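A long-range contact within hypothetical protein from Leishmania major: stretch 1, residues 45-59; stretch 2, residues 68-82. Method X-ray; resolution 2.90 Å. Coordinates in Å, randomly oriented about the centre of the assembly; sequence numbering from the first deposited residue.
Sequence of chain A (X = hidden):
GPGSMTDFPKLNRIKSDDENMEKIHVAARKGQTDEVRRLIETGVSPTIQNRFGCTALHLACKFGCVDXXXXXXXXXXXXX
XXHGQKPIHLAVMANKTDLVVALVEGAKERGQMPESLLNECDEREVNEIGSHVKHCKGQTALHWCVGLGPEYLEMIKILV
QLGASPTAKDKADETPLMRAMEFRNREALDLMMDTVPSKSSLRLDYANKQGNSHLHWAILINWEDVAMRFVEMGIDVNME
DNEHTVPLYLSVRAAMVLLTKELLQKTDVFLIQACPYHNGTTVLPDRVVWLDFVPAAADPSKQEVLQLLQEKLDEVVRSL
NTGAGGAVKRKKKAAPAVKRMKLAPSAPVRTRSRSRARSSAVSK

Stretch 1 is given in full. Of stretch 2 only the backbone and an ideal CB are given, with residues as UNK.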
# COMPACT_ATOMS: atom_id res chain seq x y z
N SER A 45 0.49 20.19 -29.48
CA SER A 45 0.91 19.89 -28.11
C SER A 45 0.56 18.44 -27.72
O SER A 45 -0.57 18.01 -27.93
CB SER A 45 0.30 20.86 -27.09
OG SER A 45 0.16 20.22 -25.83
N PRO A 46 1.52 17.71 -27.13
CA PRO A 46 1.32 16.29 -26.82
C PRO A 46 0.13 15.99 -25.93
O PRO A 46 -0.55 14.99 -26.15
CB PRO A 46 2.61 15.90 -26.06
CG PRO A 46 3.54 16.98 -26.29
CD PRO A 46 2.75 18.22 -26.52
N THR A 47 -0.10 16.83 -24.92
CA THR A 47 -1.07 16.56 -23.87
C THR A 47 -2.47 17.12 -24.18
O THR A 47 -3.23 17.45 -23.26
CB THR A 47 -0.60 17.17 -22.55
OG1 THR A 47 -0.34 18.57 -22.76
CG2 THR A 47 0.66 16.47 -22.03
N ILE A 48 -2.83 17.20 -25.46
CA ILE A 48 -4.05 17.85 -25.90
C ILE A 48 -5.26 16.92 -25.68
O ILE A 48 -5.23 15.75 -26.07
CB ILE A 48 -3.90 18.32 -27.37
CG1 ILE A 48 -5.04 19.23 -27.78
CG2 ILE A 48 -3.73 17.14 -28.33
CD1 ILE A 48 -4.87 19.81 -29.16
N GLN A 49 -6.32 17.44 -25.06
CA GLN A 49 -7.39 16.59 -24.53
C GLN A 49 -8.68 16.69 -25.32
O GLN A 49 -8.87 17.62 -26.09
CB GLN A 49 -7.65 16.83 -23.03
CG GLN A 49 -7.42 18.23 -22.51
CD GLN A 49 -7.52 18.31 -20.97
OE1 GLN A 49 -8.00 17.39 -20.29
NE2 GLN A 49 -7.07 19.44 -20.42
N ASN A 50 -9.52 15.67 -25.13
CA ASN A 50 -10.84 15.61 -25.72
C ASN A 50 -11.78 15.85 -24.58
O ASN A 50 -11.33 15.84 -23.45
CB ASN A 50 -11.07 14.28 -26.43
CG ASN A 50 -11.30 13.10 -25.48
OD1 ASN A 50 -11.37 13.26 -24.26
ND2 ASN A 50 -11.43 11.91 -26.06
N ARG A 51 -13.07 16.06 -24.84
CA ARG A 51 -13.98 16.51 -23.77
C ARG A 51 -13.97 15.70 -22.47
O ARG A 51 -14.39 16.21 -21.45
CB ARG A 51 -15.42 16.65 -24.29
CG ARG A 51 -16.07 15.35 -24.73
CD ARG A 51 -17.20 15.62 -25.69
NE ARG A 51 -17.63 14.42 -26.42
CZ ARG A 51 -18.70 13.68 -26.13
NH1 ARG A 51 -19.49 13.97 -25.09
NH2 ARG A 51 -18.99 12.62 -26.87
N PHE A 52 -13.49 14.45 -22.51
CA PHE A 52 -13.38 13.57 -21.33
C PHE A 52 -11.99 13.57 -20.68
O PHE A 52 -11.68 12.71 -19.85
CB PHE A 52 -13.69 12.11 -21.70
CG PHE A 52 -14.93 11.93 -22.50
CD1 PHE A 52 -14.87 11.77 -23.88
CD2 PHE A 52 -16.17 11.91 -21.88
CE1 PHE A 52 -16.03 11.61 -24.63
CE2 PHE A 52 -17.32 11.75 -22.62
CZ PHE A 52 -17.26 11.60 -24.00
N GLY A 53 -11.14 14.51 -21.05
CA GLY A 53 -9.78 14.55 -20.54
C GLY A 53 -8.88 13.41 -21.01
O GLY A 53 -7.85 13.15 -20.40
N CYS A 54 -9.25 12.74 -22.09
CA CYS A 54 -8.38 11.70 -22.65
C CYS A 54 -7.28 12.35 -23.50
O CYS A 54 -7.52 13.37 -24.17
CB CYS A 54 -9.18 10.70 -23.50
SG CYS A 54 -8.10 9.50 -24.31
N THR A 55 -6.09 11.77 -23.44
CA THR A 55 -4.95 12.26 -24.21
C THR A 55 -4.29 11.09 -24.90
O THR A 55 -4.60 9.93 -24.63
CB THR A 55 -3.86 12.90 -23.36
OG1 THR A 55 -3.04 11.88 -22.81
CG2 THR A 55 -4.43 13.74 -22.27
N ALA A 56 -3.35 11.40 -25.78
CA ALA A 56 -2.67 10.38 -26.57
C ALA A 56 -2.09 9.32 -25.68
O ALA A 56 -2.18 8.15 -25.98
CB ALA A 56 -1.57 11.02 -27.39
N LEU A 57 -1.47 9.73 -24.58
CA LEU A 57 -0.79 8.77 -23.73
C LEU A 57 -1.77 7.80 -23.06
O LEU A 57 -1.54 6.60 -23.01
CB LEU A 57 0.05 9.49 -22.68
CG LEU A 57 1.02 8.60 -21.92
CD1 LEU A 57 1.72 7.64 -22.90
CD2 LEU A 57 2.03 9.42 -21.15
N HIS A 58 -2.88 8.32 -22.53
CA HIS A 58 -3.92 7.47 -22.01
C HIS A 58 -4.22 6.36 -23.01
O HIS A 58 -4.29 5.18 -22.65
CB HIS A 58 -5.21 8.26 -21.76
CG HIS A 58 -5.19 9.14 -20.55
ND1 HIS A 58 -5.06 10.51 -20.64
CD2 HIS A 58 -5.36 8.86 -19.24
CE1 HIS A 58 -5.10 11.03 -19.43
NE2 HIS A 58 -5.29 10.06 -18.56
N LEU A 59 -4.39 6.75 -24.28
CA LEU A 59 -4.79 5.83 -25.36
C LEU A 59 -3.69 4.84 -25.75
O LEU A 59 -3.97 3.69 -26.05
CB LEU A 59 -5.22 6.62 -26.60
CG LEU A 59 -6.72 6.99 -26.68
CD1 LEU A 59 -6.94 8.35 -27.33
CD2 LEU A 59 -7.49 5.90 -27.44
N UNK A 68 5.30 3.99 -28.88
CA UNK A 68 4.55 5.24 -28.81
C UNK A 68 4.43 5.76 -27.37
O UNK A 68 4.55 6.96 -27.12
CB UNK A 68 3.16 5.04 -29.41
N UNK A 69 4.19 4.84 -26.43
CA UNK A 69 4.07 5.21 -25.01
C UNK A 69 5.39 5.73 -24.48
O UNK A 69 5.45 6.81 -23.89
CB UNK A 69 3.61 4.02 -24.17
N UNK A 70 6.45 4.96 -24.72
CA UNK A 70 7.81 5.37 -24.38
C UNK A 70 8.09 6.77 -24.89
O UNK A 70 8.59 7.62 -24.14
CB UNK A 70 8.83 4.39 -24.95
N UNK A 71 7.77 7.02 -26.15
CA UNK A 71 7.97 8.35 -26.69
C UNK A 71 7.13 9.40 -25.98
O UNK A 71 7.68 10.34 -25.43
CB UNK A 71 7.65 8.36 -28.19
N UNK A 72 5.81 9.27 -26.00
CA UNK A 72 4.93 10.30 -25.41
C UNK A 72 5.23 10.58 -23.92
O UNK A 72 5.10 11.72 -23.48
CB UNK A 72 3.47 9.87 -25.56
N UNK A 73 5.64 9.55 -23.18
CA UNK A 73 6.03 9.71 -21.78
C UNK A 73 7.24 10.64 -21.63
O UNK A 73 7.41 11.30 -20.60
CB UNK A 73 6.34 8.34 -21.16
N UNK A 74 8.08 10.70 -22.65
CA UNK A 74 9.27 11.52 -22.60
C UNK A 74 9.01 12.99 -22.95
O UNK A 74 9.85 13.86 -22.68
CB UNK A 74 10.32 10.94 -23.55
N UNK A 75 7.87 13.29 -23.56
CA UNK A 75 7.62 14.63 -24.09
C UNK A 75 6.64 15.45 -23.25
O UNK A 75 6.67 16.69 -23.30
CB UNK A 75 7.09 14.52 -25.52
N UNK A 76 5.79 14.78 -22.48
CA UNK A 76 4.72 15.46 -21.75
C UNK A 76 4.14 14.71 -20.57
O UNK A 76 3.69 13.57 -20.69
CB UNK A 76 3.58 15.78 -22.72
N UNK A 77 4.15 15.39 -19.42
CA UNK A 77 3.44 14.95 -18.23
C UNK A 77 1.93 15.20 -18.43
O UNK A 77 1.51 16.37 -18.62
CB UNK A 77 3.96 15.68 -16.99
N UNK A 78 1.13 14.13 -18.40
CA UNK A 78 -0.33 14.23 -18.49
C UNK A 78 -0.90 14.76 -17.18
O UNK A 78 -0.72 14.13 -16.15
CB UNK A 78 -0.95 12.87 -18.83
N UNK A 79 -1.60 15.90 -17.23
CA UNK A 79 -2.24 16.51 -16.05
C UNK A 79 -3.76 16.45 -16.08
O UNK A 79 -4.43 17.32 -15.56
CB UNK A 79 -1.80 17.97 -15.92
N UNK A 80 -4.30 15.42 -16.70
CA UNK A 80 -5.74 15.25 -16.73
C UNK A 80 -6.05 13.81 -16.44
O UNK A 80 -5.19 12.95 -16.55
CB UNK A 80 -6.33 15.68 -18.07
N UNK A 81 -7.30 13.57 -16.09
CA UNK A 81 -7.76 12.26 -15.68
C UNK A 81 -8.82 11.81 -16.67
O UNK A 81 -9.59 12.63 -17.17
CB UNK A 81 -8.30 12.28 -14.25
N UNK A 82 -8.85 10.52 -16.97
CA UNK A 82 -9.85 9.98 -17.87
C UNK A 82 -10.62 8.91 -17.11
O UNK A 82 -10.05 7.91 -16.70
CB UNK A 82 -9.22 9.42 -19.14

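Position 68 lies in a helix, its CA-to-CB bond sideways to stretch 1 and no atom of that stretch within 5.5 Å of the CB, so many residues would serve; it is Thr68. Position 69 also points sideways, but its ideal CB is 4.3 Å from Leu57 CD1, which suits a small apolar group. Ala69 supplies one. Positions 70 and 71 meet nothing of stretch 1 and leave room for long or polar chains: Lys70, pointing away, and Tyr71.

Position 72 faces stretch 1 squarely. Its CB is 3.9 Å from Leu57 CD1 and 5.5 Å from Ala56 CB, an apolar setting that would welcome leucine, isoleucine or methionine. Leu72 takes it, with chi1 m and chi2 t; its CD1 packs 3.5 Å from Ala56 CB, and its CD2 reaches to 4.5 Å from Pro46 CB.

At 73 the CB, sideways, is 4.4 Å from Leu57 CD2, and a small residue again fits: Ala73. Position 74 is out of reach, free to be polar; Ser74 turns its OG back to Tyr71 O. Position 75 points toward Pro46, with CG 4.4 Å from the ideal CB, so a compact apolar chain could cover the proline ring. Val75 does, its CG1 3.2 Å from Pro46 CG, a very close packing.

Position 76 is crowded: an ideal CB would lie 3.1 Å from Thr47 CG2 and 3.5 Å from Pro46 CB. Its phi/psi of -159/126 does not itself demand glycine, but the tight space favours it, and Gly76 is found. Position 77 points away, so a polar chain is reasonable; Glu77 extends from the contact.

The CB of 78 points sideways between Thr55, His58 and Thr47, where a branched apolar residue could touch several neighbours. Val78 places CG2 3.4 Å from Thr55 OG1 and 4.0 Å from Leu57 CB, while CG1 lies 3.4 Å from His58 CE1. Position 79 has no contact and tolerates variety; it is His79.

Position 80 points toward Gly53 O, 3.8 Å from the CB, with Gln49 OE1 tight at 3.3 Å. A small donor is apt, serine above all. Ser80, with chi1 p, donates from OG to Gly53 O at 2.9 Å. Position 81 points away, allowing many types; it is Leu81.

Position 82 faces Phe52, Gly53 and His58, with room for a broad ring alongside Cys54. Trp82 fills it: Cys54 CB and SG lie over its face, SG 4.0 Å from the centroid of the six-membered ring, while Trp82 CB covers a face of His58.

Stretch 2 68-82: TAKYLASVGEVHSLW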
# COMPACT_ATOMS: atom_id res chain seq x y z
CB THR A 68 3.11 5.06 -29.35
OG1 THR A 68 3.15 4.48 -30.66
CG2 THR A 68 2.36 6.37 -29.38
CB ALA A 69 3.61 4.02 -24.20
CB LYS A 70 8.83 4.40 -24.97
CG LYS A 70 10.27 4.78 -24.66
CD LYS A 70 11.21 3.56 -24.61
CE LYS A 70 12.52 3.94 -23.87
NZ LYS A 70 13.59 2.88 -23.90
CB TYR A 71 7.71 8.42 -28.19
CG TYR A 71 7.90 9.82 -28.68
CD1 TYR A 71 9.15 10.41 -28.63
CD2 TYR A 71 6.83 10.59 -29.13
CE1 TYR A 71 9.34 11.72 -29.04
CE2 TYR A 71 7.01 11.90 -29.55
CZ TYR A 71 8.27 12.46 -29.49
OH TYR A 71 8.47 13.74 -29.90
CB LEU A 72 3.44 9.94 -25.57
CG LEU A 72 2.83 10.13 -26.97
CD1 LEU A 72 1.51 9.44 -27.09
CD2 LEU A 72 2.66 11.60 -27.31
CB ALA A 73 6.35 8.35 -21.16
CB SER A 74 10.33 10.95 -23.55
OG SER A 74 10.04 11.30 -24.90
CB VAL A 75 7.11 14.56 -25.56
CG1 VAL A 75 6.51 15.86 -25.98
CG2 VAL A 75 8.25 14.20 -26.50
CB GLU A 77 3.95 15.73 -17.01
CG GLU A 77 3.51 15.24 -15.65
CD GLU A 77 4.39 15.80 -14.51
OE1 GLU A 77 4.31 17.03 -14.21
OE2 GLU A 77 5.18 15.02 -13.92
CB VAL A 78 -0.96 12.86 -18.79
CG1 VAL A 78 -2.43 12.83 -18.36
CG2 VAL A 78 -0.82 12.51 -20.28
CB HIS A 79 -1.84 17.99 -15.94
CG HIS A 79 -0.43 18.19 -15.49
ND1 HIS A 79 0.01 17.84 -14.23
CD2 HIS A 79 0.65 18.71 -16.14
CE1 HIS A 79 1.30 18.12 -14.13
NE2 HIS A 79 1.71 18.65 -15.27
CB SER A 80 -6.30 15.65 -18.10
OG SER A 80 -5.84 14.78 -19.11
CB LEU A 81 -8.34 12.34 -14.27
CG LEU A 81 -7.31 12.69 -13.19
CD1 LEU A 81 -7.90 13.59 -12.13
CD2 LEU A 81 -6.71 11.42 -12.59
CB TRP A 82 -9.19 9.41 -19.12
CG TRP A 82 -10.15 8.88 -20.11
CD1 TRP A 82 -11.41 9.34 -20.36
CD2 TRP A 82 -9.93 7.79 -21.02
NE1 TRP A 82 -12.00 8.59 -21.35
CE2 TRP A 82 -11.11 7.64 -21.77
CE3 TRP A 82 -8.86 6.93 -21.25
CZ2 TRP A 82 -11.25 6.66 -22.76
CZ3 TRP A 82 -8.99 5.96 -22.25
CH2 TRP A 82 -10.18 5.82 -22.98
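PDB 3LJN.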